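PDB 6AUF: beta-lactamase-like protein from Novosphingobium pentaromativorans US6-1, which probably hydrolyses beta-lactam antibiotics as a zinc-dependent metallo-beta-lactamase of the B3 type. Local coordinates for residues 105-110 and 209-214; 247-252 and 274-279. All coordinates share one frame; numbering follows the deposited sequence.

How the contacts relate
Contact 1 joins two loops, one after strand 100-104 and one after strand 203-208; its centre is about 6 Å from the centre of the chain, and all four of its touching residues are buried. Contact 2, its centre at about 10 Å, sets the end of strand 246-248 against helix 272-292, with the partly exposed Tyr276 reaching inward. Their chemistry differs accordingly: contact 1 rests on a hydrogen bond from a zinc-binding histidine to a carboxylate, contact 2 on apolar and CH-pi packing, although His251 also binds zinc. They meet where Tyr276 OH lies 2.7 Å from Asp210 O, a probable hydrogen bond that ties the C-terminal helix to the loop 209-214.

Contact 1: 105-110 and 209-214; sequences TSHEHH and ADSATT. With ZN (zinc ion), chain C.
Asp210 of the loop 209-214 receives a hydrogen bond from His107, the first histidine of the His-X-His-X-Asp-His zinc motif that marks the metallo-beta-lactamase fold. The bond from His107 ND1 to Asp210 OD1 is 2.8 Å long and nearly straight, with an N-H...O angle of 174°. The oxygen accepts through its syn lone pair and lies in the imidazole plane, while the ring and carboxylate planes are 29° apart. With CG anti to the backbone N (chi1 -165°), the carboxylate of Asp210 reaches the ND1 edge of the His107 ring and lies alongside Ser106, whose CB is 3.5 Å from Asp210 OD1. Its second oxygen, OD2, is hydrogen-bonded by Ser189 from outside the two segments, so both oxygens are engaged and the rotation of the group is restrained. Asp210 therefore acts as a second-shell residue: together with the zinc bond at NE2 it holds the ring in its orientation. Its acceptance of the hydrogen bond from ND1 is consistent with NE2 being the nitrogen left for the metal, and its negative charge may also make that nitrogen a stronger donor.

Ser211 follows, its hydroxyl close to the His107 ring plane at the CE1 edge: Ser211 OG to His107 CE1 is 3.4 Å. That hydroxyl is hydrogen-bonded to a bound citrate, probably a crystallisation component, which places this part of the loop at the metal pocket. Farther along, the carbonyl oxygen of Thr213 is hydrogen-bonded to His185 ND1, giving the third histidine of the same zinc site a second-shell partner on this loop. His107, His109 and His185 bind this zinc ion, with His107 NE2 at 2.1 Å and His109 ND1 at 1.9 Å from the metal.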
ATOM      1  N   THR A 105      -2.369   0.692  -6.660  1.00 62.95           N
ATOM      2  CA  THR A 105      -2.568   1.389  -5.396  1.00 60.61           C
ATOM      3  C   THR A 105      -2.871   0.394  -4.289  1.00 52.01           C
ATOM      4  O   THR A 105      -3.443  -0.671  -4.524  1.00 50.73           O
ATOM      5  CB  THR A 105      -3.712   2.414  -5.454  1.00 57.04           C
ATOM      6  OG1 THR A 105      -4.919   1.785  -5.909  1.00 54.97           O
ATOM      7  CG2 THR A 105      -3.340   3.567  -6.364  1.00 55.30           C
ATOM      8  N   SER A 106      -2.457   0.756  -3.077  1.00 52.16           N
ATOM      9  CA  SER A 106      -2.898   0.030  -1.892  1.00 50.91           C
ATOM     10  C   SER A 106      -4.331   0.439  -1.550  1.00 51.56           C
ATOM     11  O   SER A 106      -5.255  -0.377  -1.623  1.00 47.74           O
ATOM     12  CB  SER A 106      -1.945   0.297  -0.731  1.00 45.53           C
ATOM     13  OG  SER A 106      -1.871   1.693  -0.515  1.00 56.68           O
ATOM     14  N   HIS A 107      -4.537   1.710  -1.198  1.00 51.32           N
ATOM     15  CA  HIS A 107      -5.879   2.192  -0.903  1.00 53.32           C
ATOM     16  C   HIS A 107      -5.984   3.652  -1.324  1.00 54.02           C
ATOM     17  O   HIS A 107      -5.015   4.259  -1.771  1.00 61.49           O
ATOM     18  CB  HIS A 107      -6.260   1.942   0.566  1.00 50.37           C
ATOM     19  CG  HIS A 107      -5.639   2.882   1.552  1.00 57.20           C
ATOM     20  ND1 HIS A 107      -4.582   2.523   2.362  1.00 52.54           N
ATOM     21  CD2 HIS A 107      -5.970   4.147   1.908  1.00 58.64           C
ATOM     22  CE1 HIS A 107      -4.286   3.528   3.169  1.00 49.08           C
ATOM     23  NE2 HIS A 107      -5.103   4.530   2.903  1.00 58.77           N
ATOM     24  N   GLU A 108      -7.188   4.202  -1.217  1.00 56.88           N
ATOM     25  CA  GLU A 108      -7.598   5.357  -2.013  1.00 54.63           C
ATOM     26  C   GLU A 108      -7.531   6.665  -1.233  1.00 52.36           C
ATOM     27  O   GLU A 108      -8.373   7.551  -1.407  1.00 54.65           O
ATOM     28  CB  GLU A 108      -9.002   5.120  -2.568  1.00 56.70           C
ATOM     29  CG  GLU A 108     -10.159   5.159  -1.539  1.00 53.93           C
ATOM     30  CD  GLU A 108     -10.404   3.838  -0.823  1.00 51.12           C
ATOM     31  OE1 GLU A 108     -11.530   3.648  -0.303  1.00 53.23           O
ATOM     32  OE2 GLU A 108      -9.486   2.994  -0.782  1.00 47.19           O
ATOM     33  N   HIS A 109      -6.525   6.823  -0.386  1.00 58.44           N
ATOM     34  CA  HIS A 109      -6.319   8.052   0.363  1.00 57.23           C
ATOM     35  C   HIS A 109      -5.185   8.866  -0.249  1.00 58.86           C
ATOM     36  O   HIS A 109      -4.310   8.318  -0.922  1.00 67.57           O
ATOM     37  CB  HIS A 109      -6.041   7.734   1.830  1.00 54.22           C
ATOM     38  CG  HIS A 109      -7.238   7.189   2.552  1.00 64.13           C
ATOM     39  ND1 HIS A 109      -7.139   6.434   3.700  1.00 59.92           N
ATOM     40  CD2 HIS A 109      -8.562   7.290   2.282  1.00 57.45           C
ATOM     41  CE1 HIS A 109      -8.346   6.100   4.110  1.00 51.58           C
ATOM     42  NE2 HIS A 109      -9.228   6.609   3.269  1.00 53.35           N
ATOM     43  N   HIS A 110      -5.225  10.186  -0.016  1.00 59.93           N
ATOM     44  CA  HIS A 110      -4.302  11.114  -0.680  1.00 67.14           C
ATOM     45  C   HIS A 110      -2.845  10.828  -0.327  1.00 69.48           C
ATOM     46  O   HIS A 110      -1.950  11.020  -1.158  1.00 58.18           O
ATOM     47  CB  HIS A 110      -4.632  12.548  -0.288  1.00 66.65           C
ATOM     48  CG  HIS A 110      -4.312  12.843   1.139  1.00 76.54           C
ATOM     49  ND1 HIS A 110      -3.076  13.291   1.547  1.00 79.36           N
ATOM     50  CD2 HIS A 110      -5.041  12.675   2.267  1.00 79.54           C
ATOM     51  CE1 HIS A 110      -3.072  13.429   2.860  1.00 80.18           C
ATOM     52  NE2 HIS A 110      -4.253  13.065   3.321  1.00 80.76           N
ATOM     53  N   ALA A 209       0.818  -5.685   1.945  1.00 56.53           N
ATOM     54  CA  ALA A 209      -0.459  -5.697   2.652  1.00 53.88           C
ATOM     55  C   ALA A 209      -0.802  -4.279   3.075  1.00 52.18           C
ATOM     56  O   ALA A 209      -0.008  -3.618   3.756  1.00 53.15           O
ATOM     57  CB  ALA A 209      -0.419  -6.622   3.866  1.00 45.96           C
ATOM     58  N   ASP A 210      -1.974  -3.818   2.652  1.00 49.25           N
ATOM     59  CA  ASP A 210      -2.438  -2.460   2.884  1.00 46.65           C
ATOM     60  C   ASP A 210      -2.500  -2.135   4.372  1.00 48.81           C
ATOM     61  O   ASP A 210      -2.539  -3.026   5.229  1.00 46.59           O
ATOM     62  CB  ASP A 210      -3.819  -2.287   2.268  1.00 44.82           C
ATOM     63  CG  ASP A 210      -4.212  -0.849   2.135  1.00 56.76           C
ATOM     64  OD1 ASP A 210      -3.384   0.042   2.459  1.00 56.18           O
ATOM     65  OD2 ASP A 210      -5.351  -0.616   1.684  1.00 58.27           O
ATOM     66  N   SER A 211      -2.517  -0.832   4.679  1.00 49.34           N
ATOM     67  CA  SER A 211      -2.887  -0.390   6.021  1.00 48.64           C
ATOM     68  C   SER A 211      -4.139  -1.133   6.471  1.00 52.57           C
ATOM     69  O   SER A 211      -5.050  -1.373   5.675  1.00 50.18           O
ATOM     70  CB  SER A 211      -3.155   1.115   6.041  1.00 50.66           C
ATOM     71  OG  SER A 211      -2.221   1.801   5.234  1.00 64.98           O
ATOM     72  N   ALA A 212      -4.193  -1.494   7.754  1.00 51.00           N
ATOM     73  CA  ALA A 212      -5.309  -2.293   8.250  1.00 55.09           C
ATOM     74  C   ALA A 212      -5.987  -1.643   9.451  1.00 54.53           C
ATOM     75  O   ALA A 212      -6.712  -2.319  10.196  1.00 45.56           O
ATOM     76  CB  ALA A 212      -4.854  -3.712   8.595  1.00 48.31           C
ATOM     77  N   THR A 213      -5.777  -0.345   9.638  1.00 56.91           N
ATOM     78  CA  THR A 213      -6.267   0.358  10.812  1.00 63.99           C
ATOM     79  C   THR A 213      -7.721   0.753  10.607  1.00 63.12           C
ATOM     80  O   THR A 213      -8.070   1.327   9.572  1.00 61.92           O
ATOM     81  CB  THR A 213      -5.403   1.597  11.069  1.00 65.43           C
ATOM     82  OG1 THR A 213      -5.349   2.392   9.875  1.00 61.58           O
ATOM     83  CG2 THR A 213      -3.976   1.187  11.438  1.00 51.23           C
ATOM     84  N   THR A 214      -8.570   0.434  11.586  1.00 61.28           N
ATOM     85  CA  THR A 214      -9.988   0.810  11.551  1.00 57.40           C
ATOM     86  C   THR A 214     -10.155   2.121  12.302  1.00 59.48           C
ATOM     87  O   THR A 214     -10.290   2.135  13.531  1.00 55.23           O
ATOM     88  CB  THR A 214     -10.858  -0.271  12.177  1.00 55.74           C
ATOM     89  OG1 THR A 214     -10.362  -0.567  13.489  1.00 53.59           O
ATOM     90  CG2 THR A 214     -10.888  -1.540  11.311  1.00 42.58           C
TER
HETATM   91 ZN    ZN C 402      -5.725   5.544   4.617  1.00 53.85          ZN

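Contact 2: 247-252 and 274-279. With ZN (zinc ion), chain B.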
ATOM      1  N   LEU A 247       6.726  -9.287   4.384  1.00 56.35           N
ATOM      2  CA  LEU A 247       5.668  -8.304   4.538  1.00 59.57           C
ATOM      3  C   LEU A 247       6.171  -6.901   4.218  1.00 60.77           C
ATOM      4  O   LEU A 247       7.255  -6.502   4.644  1.00 56.00           O
ATOM      5  CB  LEU A 247       5.119  -8.340   5.965  1.00 56.06           C
ATOM      6  CG  LEU A 247       4.075  -7.267   6.248  1.00 52.80           C
ATOM      7  CD1 LEU A 247       2.849  -7.534   5.380  1.00 47.02           C
ATOM      8  CD2 LEU A 247       3.719  -7.245   7.717  1.00 46.94           C
ATOM      9  N   VAL A 248       5.371  -6.143   3.470  1.00 60.83           N
ATOM     10  CA  VAL A 248       5.650  -4.737   3.208  1.00 62.33           C
ATOM     11  C   VAL A 248       4.338  -3.973   3.329  1.00 54.04           C
ATOM     12  O   VAL A 248       3.297  -4.449   2.872  1.00 63.64           O
ATOM     13  CB  VAL A 248       6.306  -4.528   1.820  1.00 60.38           C
ATOM     14  CG1 VAL A 248       6.824  -3.097   1.676  1.00 57.07           C
ATOM     15  CG2 VAL A 248       7.431  -5.522   1.605  1.00 50.24           C
ATOM     16  N   THR A 249       4.385  -2.794   3.955  1.00 51.08           N
ATOM     17  CA  THR A 249       3.199  -2.014   4.265  1.00 54.14           C
ATOM     18  C   THR A 249       3.294  -0.594   3.727  1.00 56.68           C
ATOM     19  O   THR A 249       4.359   0.023   3.768  1.00 58.97           O
ATOM     20  CB  THR A 249       2.957  -1.943   5.777  1.00 54.80           C
ATOM     21  OG1 THR A 249       4.151  -1.482   6.434  1.00 52.51           O
ATOM     22  CG2 THR A 249       2.517  -3.308   6.324  1.00 52.72           C
ATOM     23  N   PRO A 250       2.177  -0.039   3.267  1.00 58.06           N
ATOM     24  CA  PRO A 250       2.187   1.345   2.764  1.00 63.15           C
ATOM     25  C   PRO A 250       2.791   2.352   3.727  1.00 63.93           C
ATOM     26  O   PRO A 250       3.349   3.363   3.286  1.00 67.16           O
ATOM     27  CB  PRO A 250       0.698   1.608   2.509  1.00 55.42           C
ATOM     28  CG  PRO A 250       0.189   0.264   2.103  1.00 54.43           C
ATOM     29  CD  PRO A 250       0.894  -0.715   3.007  1.00 46.51           C
ATOM     30  N   HIS A 251       2.664   2.134   5.025  1.00 57.64           N
ATOM     31  CA  HIS A 251       3.441   2.882   5.998  1.00 54.66           C
ATOM     32  C   HIS A 251       4.543   1.958   6.461  1.00 59.41           C
ATOM     33  O   HIS A 251       4.248   0.933   7.104  1.00 54.98           O
ATOM     34  CB  HIS A 251       2.598   3.335   7.190  1.00 51.52           C
ATOM     35  CG  HIS A 251       1.620   4.416   6.869  1.00 67.41           C
ATOM     36  ND1 HIS A 251       1.881   5.747   7.112  1.00 60.51           N
ATOM     37  CD2 HIS A 251       0.379   4.365   6.327  1.00 60.18           C
ATOM     38  CE1 HIS A 251       0.846   6.471   6.726  1.00 64.93           C
ATOM     39  NE2 HIS A 251      -0.080   5.656   6.250  1.00 69.92           N
ATOM     40  N   PRO A 252       5.809   2.267   6.170  1.00 62.83           N
ATOM     41  CA  PRO A 252       6.878   1.298   6.455  1.00 63.89           C
ATOM     42  C   PRO A 252       6.887   0.808   7.894  1.00 61.41           C
ATOM     43  O   PRO A 252       7.090  -0.394   8.126  1.00 60.89           O
ATOM     44  CB  PRO A 252       8.149   2.079   6.086  1.00 73.55           C
ATOM     45  CG  PRO A 252       7.686   3.062   5.040  1.00 69.66           C
ATOM     46  CD  PRO A 252       6.305   3.467   5.471  1.00 62.01           C
ATOM     47  N   ALA A 274      -0.091 -12.880   9.060  1.00 49.46           N
ATOM     48  CA  ALA A 274      -1.037 -13.364  10.057  1.00 52.48           C
ATOM     49  C   ALA A 274      -0.994 -12.475  11.289  1.00 56.40           C
ATOM     50  O   ALA A 274      -2.014 -11.914  11.704  1.00 66.59           O
ATOM     51  CB  ALA A 274      -0.752 -14.822  10.418  1.00 48.24           C
ATOM     52  N   ALA A 275       0.196 -12.313  11.868  1.00 50.05           N
ATOM     53  CA  ALA A 275       0.340 -11.494  13.066  1.00 54.20           C
ATOM     54  C   ALA A 275      -0.177 -10.083  12.832  1.00 57.61           C
ATOM     55  O   ALA A 275      -0.912  -9.525  13.658  1.00 56.69           O
ATOM     56  CB  ALA A 275       1.803 -11.463  13.490  1.00 50.85           C
ATOM     57  N   TYR A 276       0.184  -9.500  11.693  1.00 52.64           N
ATOM     58  CA  TYR A 276      -0.250  -8.148  11.363  1.00 53.63           C
ATOM     59  C   TYR A 276      -1.779  -8.048  11.366  1.00 61.92           C
ATOM     60  O   TYR A 276      -2.355  -7.171  12.026  1.00 53.88           O
ATOM     61  CB  TYR A 276       0.370  -7.775  10.015  1.00 51.73           C
ATOM     62  CG  TYR A 276      -0.038  -6.468   9.400  1.00 57.41           C
ATOM     63  CD1 TYR A 276       0.403  -5.245   9.920  1.00 48.34           C
ATOM     64  CD2 TYR A 276      -0.821  -6.454   8.247  1.00 43.34           C
ATOM     65  CE1 TYR A 276       0.025  -4.035   9.311  1.00 53.69           C
ATOM     66  CE2 TYR A 276      -1.181  -5.273   7.637  1.00 42.90           C
ATOM     67  CZ  TYR A 276      -0.774  -4.072   8.159  1.00 55.90           C
ATOM     68  OH  TYR A 276      -1.184  -2.928   7.508  1.00 62.28           O
ATOM     69  N   SER A 277      -2.451  -8.978  10.669  1.00 54.51           N
ATOM     70  CA  SER A 277      -3.916  -9.015  10.648  1.00 53.00           C
ATOM     71  C   SER A 277      -4.494  -9.290  12.040  1.00 59.76           C
ATOM     72  O   SER A 277      -5.450  -8.633  12.479  1.00 49.63           O
ATOM     73  CB  SER A 277      -4.392 -10.073   9.646  1.00 55.34           C
ATOM     74  OG  SER A 277      -5.785 -10.335   9.781  1.00 57.65           O
ATOM     75  N   GLN A 278      -3.940 -10.272  12.752  1.00 54.51           N
ATOM     76  CA  GLN A 278      -4.418 -10.517  14.105  1.00 51.83           C
ATOM     77  C   GLN A 278      -4.372  -9.232  14.920  1.00 59.89           C
ATOM     78  O   GLN A 278      -5.332  -8.890  15.632  1.00 60.04           O
ATOM     79  CB  GLN A 278      -3.587 -11.614  14.765  1.00 56.78           C
ATOM     80  CG  GLN A 278      -4.004 -11.945  16.177  1.00 86.29           C
ATOM     81  CD  GLN A 278      -3.082 -12.964  16.824  1.00114.06           C
ATOM     82  OE1 GLN A 278      -2.462 -13.779  16.135  1.00121.61           O
ATOM     83  NE2 GLN A 278      -2.976 -12.917  18.154  1.00123.20           N
ATOM     84  N   ALA A 279      -3.280  -8.476  14.783  1.00 47.74           N
ATOM     85  CA  ALA A 279      -3.141  -7.243  15.552  1.00 52.95           C
ATOM     86  C   ALA A 279      -4.186  -6.217  15.134  1.00 53.60           C
ATOM     87  O   ALA A 279      -4.874  -5.637  15.985  1.00 54.87           O
ATOM     88  CB  ALA A 279      -1.718  -6.677  15.407  1.00 49.28           C
TER
HETATM   89 ZN    ZN B 401      -1.766   5.951   5.210  1.00 63.80          ZN
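Thr249 and Tyr276 meet through a CH-pi contact just beyond the end of strand 246-248 of the metallo-beta-lactamase (alpha-beta/beta-alpha) fold. The methyl CG2 of Thr249 lies 4.3 Å from the centroid of the Tyr276 ring, 30° off the ring normal, and hence off-centre. It is displaced toward the phenol end: Thr249 CG2 to Tyr276 CZ is 3.8 Å. The two side chains come from opposite directions, and with Tyr276 CG anti to its own backbone nitrogen (chi1 174°) the phenol reaches from the helix to the threonine.

Apolar packing engages the root of the same side chain. Leu247 CD2 rests 4.1 Å from Tyr276 CB, and the leucine and tyrosine cross at about a right angle. Leu247 of the strand and Thr249 of the loop after it thus divide the tyrosine between them, Leu247 at its base and Thr249 near its hydroxyl.

The polar ends of Thr249 and Tyr276 bond to partners other than each other. Thr249 OG1 is hydrogen-bonded to Ser255 OG and also donates to His251 O at 2.5 Å, approaching from above the carbonyl plane. The bond to His251 O links Thr249 to the backbone of a zinc ligand two residues on; His251 NE2 binds a zinc ion at 2.0 Å together with Asp111 and His112. At the other end, Tyr276 OH is hydrogen-bonded to Asp210 O.

Tyr276 therefore joins helix 272-292 to the edge strand 246-248, which runs parallel to strand 203-208. Its side chain also touches Ile239 of helix 226-241, while Leu247 packs on Arg260 of helix 257-261.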